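Local coordinates for prolyl oligopeptidase (Novosphingobium capsulatum, PDB 1YR2), which probably hydrolyses oligopeptides on the carboxyl side of proline, and less often alanine, as a serine peptidase of the S9A family, at residues 77-88 and 680-688; 636-644 and 668-678. All coordinates share one frame; numbering follows the deposited sequence.

Interaction 1: residues 77-88 and 680-688; sequences WVQAQSAYTAAY and PKPHLIRIE
T85 sits where helix 77-88 bears on strand 683-687, and its hydroxyl does two jobs. OG1 donates to the carbonyl oxygen of I685 at 2.7 Å, coming in from above the carbonyl plane, 59° out of it, and it also accepts a proton from a bridging water. That water takes the amide hydrogen of I685, 2.9 Å from its N, and gives its other proton to Q81 OE1, so both backbone polar groups of I685 are met from the helix. OG1 lies beside the backbone N and faces the strand, while CG2 drops toward CA of R686. Replaced by alanine, T85 would lose OG1, and the I685 carbonyl would probably be left without its helix donor and the water without one of its three partners.

L684 reaches up between two tyrosines: CD2 meets the ring edge of Y84, in plane, 3.5 Å from CE1, and CD1 packs at CD2 of Y88. Farther along, the Y88 hydroxyl end lies across CG of P682. At the other end CD1 of I687 fits among V78, W77 and CB of Q81, and CG2 of I685 touches that same CB at 3.7 Å. Chi1 of Q81 (-70°) puts CG over the centre of the W77 ring, 3.4 Å above its plane. A second water bridges S82 to the amide of I687.

Outside the pair, Q81 NE2 bonds to Q674 OE1, Y84 OH to P38 O and W77 NE1 to S43 OG; R686 NE forms a salt bridge with D708. The N-terminal helix crosses the strand at 105°, axes 7.1 Å apart. Strand 683-687 is an end strand of the mostly parallel alpha/beta-hydrolase sheet, bonded to strand 649-654, with helices 664-675 and 699-717 packing on its side chains.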
loop_
_atom_site.group_PDB
_atom_site.type_symbol
_atom_site.label_atom_id
_atom_site.label_comp_id
_atom_site.label_asym_id
_atom_site.label_seq_id
_atom_site.Cartn_x
_atom_site.Cartn_y
_atom_site.Cartn_z
ATOM N N TRP A 77 -15.117 22.776 24.187
ATOM C CA TRP A 77 -13.684 22.520 24.337
ATOM C C TRP A 77 -13.056 22.403 22.953
ATOM O O TRP A 77 -12.005 23.000 22.698
ATOM C CB TRP A 77 -13.483 21.221 25.113
ATOM C CG TRP A 77 -12.071 20.898 25.457
ATOM C CD1 TRP A 77 -11.386 21.295 26.542
ATOM C CD2 TRP A 77 -11.183 20.100 24.682
ATOM N NE1 TRP A 77 -10.107 20.783 26.496
ATOM C CE2 TRP A 77 -9.964 20.053 25.354
ATOM C CE3 TRP A 77 -11.294 19.430 23.459
ATOM C CZ2 TRP A 77 -8.869 19.352 24.857
ATOM C CZ3 TRP A 77 -10.194 18.750 22.968
ATOM C CH2 TRP A 77 -9.014 18.716 23.664
ATOM N N VAL A 78 -13.708 21.639 22.068
ATOM C CA VAL A 78 -13.233 21.464 20.708
ATOM C C VAL A 78 -13.123 22.817 19.993
ATOM O O VAL A 78 -12.116 23.107 19.347
ATOM C CB VAL A 78 -14.118 20.472 19.913
ATOM C CG1 VAL A 78 -13.896 20.617 18.393
ATOM C CG2 VAL A 78 -13.827 19.054 20.356
ATOM N N GLN A 79 -14.141 23.664 20.117
ATOM C CA GLN A 79 -14.109 24.955 19.420
ATOM C C GLN A 79 -12.914 25.823 19.888
ATOM O O GLN A 79 -12.209 26.385 19.062
ATOM C CB GLN A 79 -15.457 25.695 19.634
ATOM C CG GLN A 79 -15.521 27.129 19.112
ATOM C CD GLN A 79 -16.989 27.633 18.965
ATOM O OE1 GLN A 79 -17.815 26.983 18.290
ATOM N NE2 GLN A 79 -17.302 28.780 19.583
ATOM N N ALA A 80 -12.713 25.891 21.211
ATOM C CA ALA A 80 -11.614 26.630 21.845
ATOM C C ALA A 80 -10.227 26.070 21.482
ATOM O O ALA A 80 -9.333 26.832 21.119
ATOM C CB ALA A 80 -11.805 26.690 23.405
ATOM N N GLN A 81 -10.039 24.757 21.514
ATOM C CA GLN A 81 -8.731 24.187 21.216
ATOM C C GLN A 81 -8.408 24.376 19.729
ATOM O O GLN A 81 -7.291 24.711 19.363
ATOM C CB GLN A 81 -8.691 22.683 21.538
ATOM C CG GLN A 81 -8.730 22.346 23.031
ATOM C CD GLN A 81 -7.488 22.783 23.813
ATOM O OE1 GLN A 81 -6.454 23.100 23.217
ATOM N NE2 GLN A 81 -7.584 22.795 25.153
ATOM N N SER A 82 -9.413 24.175 18.889
ATOM C CA SER A 82 -9.234 24.259 17.457
ATOM C C SER A 82 -8.839 25.668 17.061
ATOM O O SER A 82 -7.946 25.852 16.260
ATOM C CB SER A 82 -10.513 23.857 16.729
ATOM O OG SER A 82 -10.197 23.727 15.343
ATOM N N ALA A 83 -9.508 26.660 17.618
ATOM C CA ALA A 83 -9.203 28.048 17.296
ATOM C C ALA A 83 -7.833 28.448 17.843
ATOM O O ALA A 83 -7.062 29.147 17.156
ATOM C CB ALA A 83 -10.297 28.975 17.826
ATOM N N TYR A 84 -7.521 27.967 19.047
ATOM C CA TYR A 84 -6.235 28.208 19.694
ATOM C C TYR A 84 -5.089 27.644 18.842
ATOM O O TYR A 84 -4.056 28.280 18.661
ATOM C CB TYR A 84 -6.218 27.550 21.075
ATOM C CG TYR A 84 -4.971 27.790 21.865
ATOM C CD1 TYR A 84 -3.888 26.945 21.738
ATOM C CD2 TYR A 84 -4.860 28.877 22.733
ATOM C CE1 TYR A 84 -2.715 27.149 22.465
ATOM C CE2 TYR A 84 -3.698 29.089 23.466
ATOM C CZ TYR A 84 -2.639 28.226 23.330
ATOM O OH TYR A 84 -1.481 28.426 24.015
ATOM N N THR A 85 -5.263 26.447 18.336
ATOM C CA THR A 85 -4.216 25.842 17.536
ATOM C C THR A 85 -4.081 26.547 16.166
ATOM O O THR A 85 -2.965 26.765 15.656
ATOM C CB THR A 85 -4.517 24.392 17.352
ATOM O OG1 THR A 85 -4.364 23.730 18.616
ATOM C CG2 THR A 85 -3.510 23.744 16.441
ATOM N N ALA A 86 -5.215 26.899 15.576
ATOM C CA ALA A 86 -5.189 27.508 14.241
ATOM C C ALA A 86 -4.465 28.864 14.273
ATOM O O ALA A 86 -3.683 29.172 13.372
ATOM C CB ALA A 86 -6.577 27.649 13.700
ATOM N N ALA A 87 -4.698 29.634 15.335
ATOM C CA ALA A 87 -4.019 30.903 15.601
ATOM C C ALA A 87 -2.513 30.771 15.739
ATOM O O ALA A 87 -1.778 31.648 15.295
ATOM C CB ALA A 87 -4.603 31.580 16.866
ATOM N N TYR A 88 -2.050 29.688 16.375
ATOM C CA TYR A 88 -0.620 29.431 16.482
ATOM C C TYR A 88 -0.024 29.027 15.115
ATOM O O TYR A 88 1.014 29.524 14.718
ATOM C CB TYR A 88 -0.344 28.347 17.518
ATOM C CG TYR A 88 1.124 28.057 17.683
ATOM C CD1 TYR A 88 1.907 28.807 18.570
ATOM C CD2 TYR A 88 1.741 27.054 16.953
ATOM C CE1 TYR A 88 3.262 28.551 18.704
ATOM C CE2 TYR A 88 3.092 26.822 17.066
ATOM C CZ TYR A 88 3.846 27.560 17.926
ATOM O OH TYR A 88 5.195 27.312 18.025
ATOM N N PRO A 680 7.922 24.484 28.327
ATOM C CA PRO A 680 7.346 25.615 27.588
ATOM C C PRO A 680 6.976 25.376 26.121
ATOM O O PRO A 680 6.366 26.268 25.540
ATOM C CB PRO A 680 8.457 26.661 27.692
ATOM C CG PRO A 680 9.734 25.799 27.618
ATOM C CD PRO A 680 9.399 24.564 28.389
ATOM N N LYS A 681 7.303 24.218 25.541
ATOM C CA LYS A 681 7.023 23.959 24.129
ATOM C C LYS A 681 5.511 23.762 23.936
ATOM O O LYS A 681 4.820 23.303 24.840
ATOM C CB LYS A 681 7.864 22.762 23.604
ATOM C CG LYS A 681 9.386 23.143 23.468
ATOM C CD LYS A 681 10.226 21.990 22.948
ATOM C CE LYS A 681 11.719 22.331 22.723
ATOM N NZ LYS A 681 12.269 21.147 21.924
ATOM N N PRO A 682 4.981 24.149 22.787
ATOM C CA PRO A 682 3.527 24.036 22.530
ATOM C C PRO A 682 3.054 22.571 22.529
ATOM O O PRO A 682 3.700 21.751 21.873
ATOM C CB PRO A 682 3.374 24.557 21.113
ATOM C CG PRO A 682 4.652 25.181 20.740
ATOM C CD PRO A 682 5.722 24.653 21.623
ATOM N N HIS A 683 1.952 22.277 23.217
ATOM C CA HIS A 683 1.336 20.966 23.249
ATOM C C HIS A 683 -0.109 21.180 22.812
ATOM O O HIS A 683 -0.965 21.636 23.593
ATOM C CB HIS A 683 1.462 20.435 24.668
ATOM C CG HIS A 683 2.892 20.304 25.110
ATOM N ND1 HIS A 683 3.338 20.649 26.368
ATOM C CD2 HIS A 683 3.994 19.937 24.407
ATOM C CE1 HIS A 683 4.645 20.438 26.435
ATOM N NE2 HIS A 683 5.069 20.007 25.260
ATOM N N LEU A 684 -0.343 20.939 21.516
ATOM C CA LEU A 684 -1.495 21.462 20.823
ATOM C C LEU A 684 -2.266 20.362 20.160
ATOM O O LEU A 684 -1.711 19.321 19.887
ATOM C CB LEU A 684 -1.082 22.414 19.674
ATOM C CG LEU A 684 -0.240 23.629 20.072
ATOM C CD1 LEU A 684 0.122 24.460 18.808
ATOM C CD2 LEU A 684 -0.944 24.470 21.076
ATOM N N ILE A 685 -3.553 20.615 19.899
ATOM C CA ILE A 685 -4.342 19.658 19.140
ATOM C C ILE A 685 -4.964 20.361 17.945
ATOM O O ILE A 685 -5.644 21.361 18.107
ATOM C CB ILE A 685 -5.405 18.904 20.027
ATOM C CG1 ILE A 685 -6.116 17.835 19.197
ATOM C CG2 ILE A 685 -6.435 19.905 20.612
ATOM C CD1 ILE A 685 -7.096 16.995 19.962
ATOM N N ARG A 686 -4.740 19.820 16.750
ATOM C CA ARG A 686 -5.357 20.334 15.526
ATOM C C ARG A 686 -6.545 19.444 15.223
ATOM O O ARG A 686 -6.384 18.249 14.978
ATOM C CB ARG A 686 -4.362 20.308 14.381
ATOM C CG ARG A 686 -4.882 20.845 13.049
ATOM C CD ARG A 686 -3.948 20.497 11.916
ATOM N NE ARG A 686 -4.312 21.195 10.690
ATOM C CZ ARG A 686 -5.306 20.833 9.866
ATOM N NH1 ARG A 686 -6.030 19.753 10.106
ATOM N NH2 ARG A 686 -5.560 21.540 8.770
ATOM N N ILE A 687 -7.724 20.015 15.279
ATOM C CA ILE A 687 -8.946 19.260 15.142
ATOM C C ILE A 687 -9.648 19.664 13.837
ATOM O O ILE A 687 -10.061 20.826 13.683
ATOM C CB ILE A 687 -9.858 19.480 16.333
ATOM C CG1 ILE A 687 -9.135 19.215 17.663
ATOM C CG2 ILE A 687 -11.020 18.514 16.221
ATOM C CD1 ILE A 687 -9.896 19.671 18.906
ATOM N N GLU A 688 -9.766 18.716 12.918
ATOM C CA GLU A 688 -10.387 18.949 11.581
ATOM C C GLU A 688 -11.889 18.682 11.588
ATOM O O GLU A 688 -12.383 17.875 12.398
ATOM C CB GLU A 688 -9.683 18.072 10.518
ATOM C CG GLU A 688 -9.682 18.677 9.074
ATOM C CD GLU A 688 -8.377 18.398 8.289
ATOM O OE1 GLU A 688 -7.876 17.234 8.327
ATOM O OE2 GLU A 688 -7.837 19.335 7.620
HETATM O O HOH W 1 -4.509 23.086 21.173
HETATM O O HOH W 2 -7.443 23.172 14.809
#

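Interaction 2: residues 636-644 and 668-678; sequences SPYHNVRSG and KYTAALQTAAI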
loop_
_atom_site.group_PDB
_atom_site.type_symbol
_atom_site.label_atom_id
_atom_site.label_comp_id
_atom_site.label_asym_id
_atom_site.label_seq_id
_atom_site.Cartn_x
_atom_site.Cartn_y
_atom_site.Cartn_z
ATOM N N SER A 636 0.315 3.100 28.441
ATOM C CA SER A 636 -0.839 3.904 28.015
ATOM C C SER A 636 -0.463 5.381 28.014
ATOM O O SER A 636 -0.217 5.917 29.083
ATOM C CB SER A 636 -1.977 3.685 28.994
ATOM O OG SER A 636 -3.100 4.492 28.691
ATOM N N PRO A 637 -0.334 6.030 26.849
ATOM C CA PRO A 637 0.170 7.422 26.820
ATOM C C PRO A 637 -0.584 8.396 27.769
ATOM O O PRO A 637 0.071 9.186 28.427
ATOM C CB PRO A 637 0.051 7.824 25.359
ATOM C CG PRO A 637 0.131 6.530 24.647
ATOM C CD PRO A 637 -0.558 5.478 25.513
ATOM N N TYR A 638 -1.892 8.275 27.883
ATOM C CA TYR A 638 -2.693 9.196 28.702
ATOM C C TYR A 638 -2.353 9.073 30.178
ATOM O O TYR A 638 -2.415 10.065 30.897
ATOM C CB TYR A 638 -4.182 8.908 28.440
ATOM C CG TYR A 638 -5.205 9.593 29.326
ATOM C CD1 TYR A 638 -5.351 10.975 29.339
ATOM C CD2 TYR A 638 -6.053 8.844 30.132
ATOM C CE1 TYR A 638 -6.329 11.609 30.161
ATOM C CE2 TYR A 638 -7.044 9.454 30.951
ATOM C CZ TYR A 638 -7.176 10.830 30.946
ATOM O OH TYR A 638 -8.158 11.405 31.729
ATOM N N HIS A 639 -1.964 7.883 30.616
ATOM C CA HIS A 639 -1.727 7.598 32.036
ATOM C C HIS A 639 -0.266 7.751 32.415
ATOM O O HIS A 639 0.076 7.562 33.573
ATOM C CB HIS A 639 -2.197 6.169 32.407
ATOM C CG HIS A 639 -3.651 5.961 32.196
ATOM N ND1 HIS A 639 -4.147 5.444 31.025
ATOM C CD2 HIS A 639 -4.720 6.247 32.976
ATOM C CE1 HIS A 639 -5.471 5.413 31.095
ATOM N NE2 HIS A 639 -5.840 5.908 32.265
ATOM N N ASN A 640 0.611 8.044 31.442
ATOM C CA ASN A 640 2.053 8.113 31.699
ATOM C C ASN A 640 2.730 9.440 31.398
ATOM O O ASN A 640 3.934 9.504 31.209
ATOM C CB ASN A 640 2.794 7.000 30.963
ATOM C CG ASN A 640 2.552 5.645 31.594
ATOM O OD1 ASN A 640 3.106 5.362 32.637
ATOM N ND2 ASN A 640 1.648 4.845 31.016
ATOM N N VAL A 641 1.956 10.505 31.329
ATOM C CA VAL A 641 2.558 11.839 31.221
ATOM C C VAL A 641 3.325 12.162 32.532
ATOM O O VAL A 641 2.793 11.986 33.626
ATOM C CB VAL A 641 1.469 12.899 30.906
ATOM C CG1 VAL A 641 2.055 14.294 30.741
ATOM C CG2 VAL A 641 0.750 12.559 29.667
ATOM N N ARG A 642 4.558 12.647 32.405
ATOM C CA ARG A 642 5.484 12.830 33.537
ATOM C C ARG A 642 5.758 14.271 33.858
ATOM O O ARG A 642 6.531 14.946 33.143
ATOM C CB ARG A 642 6.834 12.213 33.215
ATOM C CG ARG A 642 6.761 10.750 32.890
ATOM C CD ARG A 642 7.922 10.305 32.088
ATOM N NE ARG A 642 9.150 10.646 32.774
ATOM C CZ ARG A 642 10.365 10.566 32.231
ATOM N NH1 ARG A 642 10.537 10.174 30.965
ATOM N NH2 ARG A 642 11.417 10.908 32.966
ATOM N N SER A 643 5.218 14.778 34.946
ATOM C CA SER A 643 5.506 16.178 35.243
ATOM C C SER A 643 6.933 16.368 35.751
ATOM O O SER A 643 7.588 15.449 36.244
ATOM C CB SER A 643 4.445 16.780 36.156
ATOM O OG SER A 643 4.465 16.078 37.388
ATOM N N GLY A 644 7.426 17.572 35.551
ATOM C CA GLY A 644 8.770 17.945 35.907
ATOM C C GLY A 644 9.814 17.748 34.827
ATOM O O GLY A 644 10.960 18.049 35.047
ATOM N N LYS A 668 -8.413 13.652 25.422
ATOM C CA LYS A 668 -8.002 13.478 26.845
ATOM C C LYS A 668 -6.495 13.576 26.982
ATOM O O LYS A 668 -5.987 14.134 27.954
ATOM C CB LYS A 668 -8.455 12.110 27.390
ATOM C CG LYS A 668 -9.989 12.024 27.545
ATOM C CD LYS A 668 -10.392 10.938 28.540
ATOM C CE LYS A 668 -9.697 9.635 28.271
ATOM N NZ LYS A 668 -10.268 8.546 29.090
ATOM N N TYR A 669 -5.776 13.039 25.992
ATOM C CA TYR A 669 -4.314 13.090 25.964
ATOM C C TYR A 669 -3.822 14.525 25.900
ATOM O O TYR A 669 -2.931 14.891 26.637
ATOM C CB TYR A 669 -3.784 12.287 24.760
ATOM C CG TYR A 669 -2.334 12.391 24.540
ATOM C CD1 TYR A 669 -1.437 11.718 25.369
ATOM C CD2 TYR A 669 -1.831 13.039 23.427
ATOM C CE1 TYR A 669 -0.044 11.793 25.153
ATOM C CE2 TYR A 669 -0.452 13.113 23.200
ATOM C CZ TYR A 669 0.431 12.462 24.049
ATOM O OH TYR A 669 1.783 12.548 23.790
ATOM N N THR A 670 -4.457 15.343 25.072
ATOM C CA THR A 670 -4.129 16.775 24.984
ATOM C C THR A 670 -4.409 17.530 26.295
ATOM O O THR A 670 -3.632 18.383 26.746
ATOM C CB THR A 670 -4.963 17.404 23.830
ATOM O OG1 THR A 670 -4.583 16.790 22.586
ATOM C CG2 THR A 670 -4.623 18.895 23.689
ATOM N N ALA A 671 -5.554 17.259 26.903
ATOM C CA ALA A 671 -5.883 17.859 28.196
ATOM C C ALA A 671 -4.824 17.523 29.228
ATOM O O ALA A 671 -4.414 18.400 29.975
ATOM C CB ALA A 671 -7.289 17.451 28.676
ATOM N N ALA A 672 -4.355 16.269 29.244
ATOM C CA ALA A 672 -3.336 15.830 30.155
ATOM C C ALA A 672 -2.017 16.554 29.932
ATOM O O ALA A 672 -1.419 17.063 30.915
ATOM C CB ALA A 672 -3.118 14.266 30.095
ATOM N N LEU A 673 -1.568 16.634 28.669
ATOM C CA LEU A 673 -0.332 17.349 28.348
ATOM C C LEU A 673 -0.409 18.841 28.718
ATOM O O LEU A 673 0.562 19.377 29.222
ATOM C CB LEU A 673 -0.053 17.312 26.826
ATOM C CG LEU A 673 0.262 15.983 26.176
ATOM C CD1 LEU A 673 0.422 16.161 24.717
ATOM C CD2 LEU A 673 1.544 15.365 26.746
ATOM N N GLN A 674 -1.529 19.512 28.418
ATOM C CA GLN A 674 -1.658 20.959 28.656
ATOM C C GLN A 674 -1.756 21.256 30.164
ATOM O O GLN A 674 -1.296 22.276 30.625
ATOM C CB GLN A 674 -2.861 21.568 27.948
ATOM C CG GLN A 674 -2.673 21.730 26.448
ATOM C CD GLN A 674 -3.868 22.254 25.716
ATOM O OE1 GLN A 674 -4.949 22.515 26.316
ATOM N NE2 GLN A 674 -3.709 22.383 24.371
ATOM N N THR A 675 -2.318 20.319 30.918
ATOM C CA THR A 675 -2.400 20.421 32.368
ATOM C C THR A 675 -1.089 20.102 33.103
ATOM O O THR A 675 -0.862 20.610 34.198
ATOM C CB THR A 675 -3.455 19.478 32.850
ATOM O OG1 THR A 675 -4.696 19.855 32.244
ATOM C CG2 THR A 675 -3.669 19.572 34.417
ATOM N N ALA A 676 -0.260 19.228 32.543
ATOM C CA ALA A 676 0.979 18.819 33.179
ATOM C C ALA A 676 2.044 19.897 33.135
ATOM O O ALA A 676 2.014 20.754 32.291
ATOM C CB ALA A 676 1.533 17.528 32.551
ATOM N N ALA A 677 2.999 19.800 34.061
ATOM C CA ALA A 677 4.186 20.661 34.093
ATOM C C ALA A 677 5.347 20.068 33.264
ATOM O O ALA A 677 6.227 19.389 33.795
ATOM C CB ALA A 677 4.601 20.853 35.555
ATOM N N ILE A 678 5.306 20.292 31.953
ATOM C CA ILE A 678 6.184 19.590 31.008
ATOM C C ILE A 678 6.880 20.574 30.073
ATOM O O ILE A 678 7.179 20.285 28.898
ATOM C CB ILE A 678 5.420 18.496 30.225
ATOM C CG1 ILE A 678 4.149 19.042 29.563
ATOM C CG2 ILE A 678 5.130 17.316 31.178
ATOM C CD1 ILE A 678 3.496 18.051 28.652
#
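Y638 is the big bump of the 636-644 loop, and helix 664-675 takes it at K668 and A672. The ring lies against the turn between those two residues, with CE1 3.5 Å from CB of K668 and CD1 against the methyl of A672. K668 then curls round it: its chain bends at chi3 (-49°), bringing CE over one ring face, 4.0 Å from the centroid and 21° off the normal, a CH-pi contact. The ends of both side chains converge on D59, which bonds Y638 OH and forms a salt bridge with K668 NZ; E65 and D603 also pair with that amine. On the neighbouring flank, CB of P637 rests by CE1 of Y669.

V641 is the second knob. Its two methyls straddle the hollow between A672, L673 and A676: CG2 faces A672 CB and L673 CD2, while CG1 presses on A676 CB at 3.7 Å. The small side chains of A672 and A676 are consistent with so close an approach. Beyond the helix end the two segments run on side by side, CG2 of I678 lying 3.4 Å from the carbonyl oxygen of R642, which is buried here and has no polar partner. G644 N closes the contact on A677 O at 2.8 Å, in the carbonyl plane with an N-H...O angle of 156°.

Within the loop, S636 O takes H639 N and N640 ND2 from opposite faces of its plane, holding the short 3-10 turn that presents Y638. This is a connection of the alpha/beta-hydrolase fold: a loop leading into strand 649-654 laid over the helix that follows that strand.

In the fold
The two interactions lie 16 Å apart, centre to centre, and touch; helix 664-675 is the element before strand 683-687. Q674, on the helix of interaction 2, is the joint. Its OE1 is 2.9 Å from NE2 of Q81 and its NE2 is 2.9 Å from O of H683, both probable hydrogen bonds, linking it to helix and strand of interaction 1. T670 OG1 packs on CB of I685 at 3.4 Å, and I678 CD1 on CE1 of H683. Interaction 1 thus ties an N-terminal helix to the edge of the hydrolase sheet, whereas interaction 2 stays within the hydrolase region, the domain expected to carry the catalytic serine.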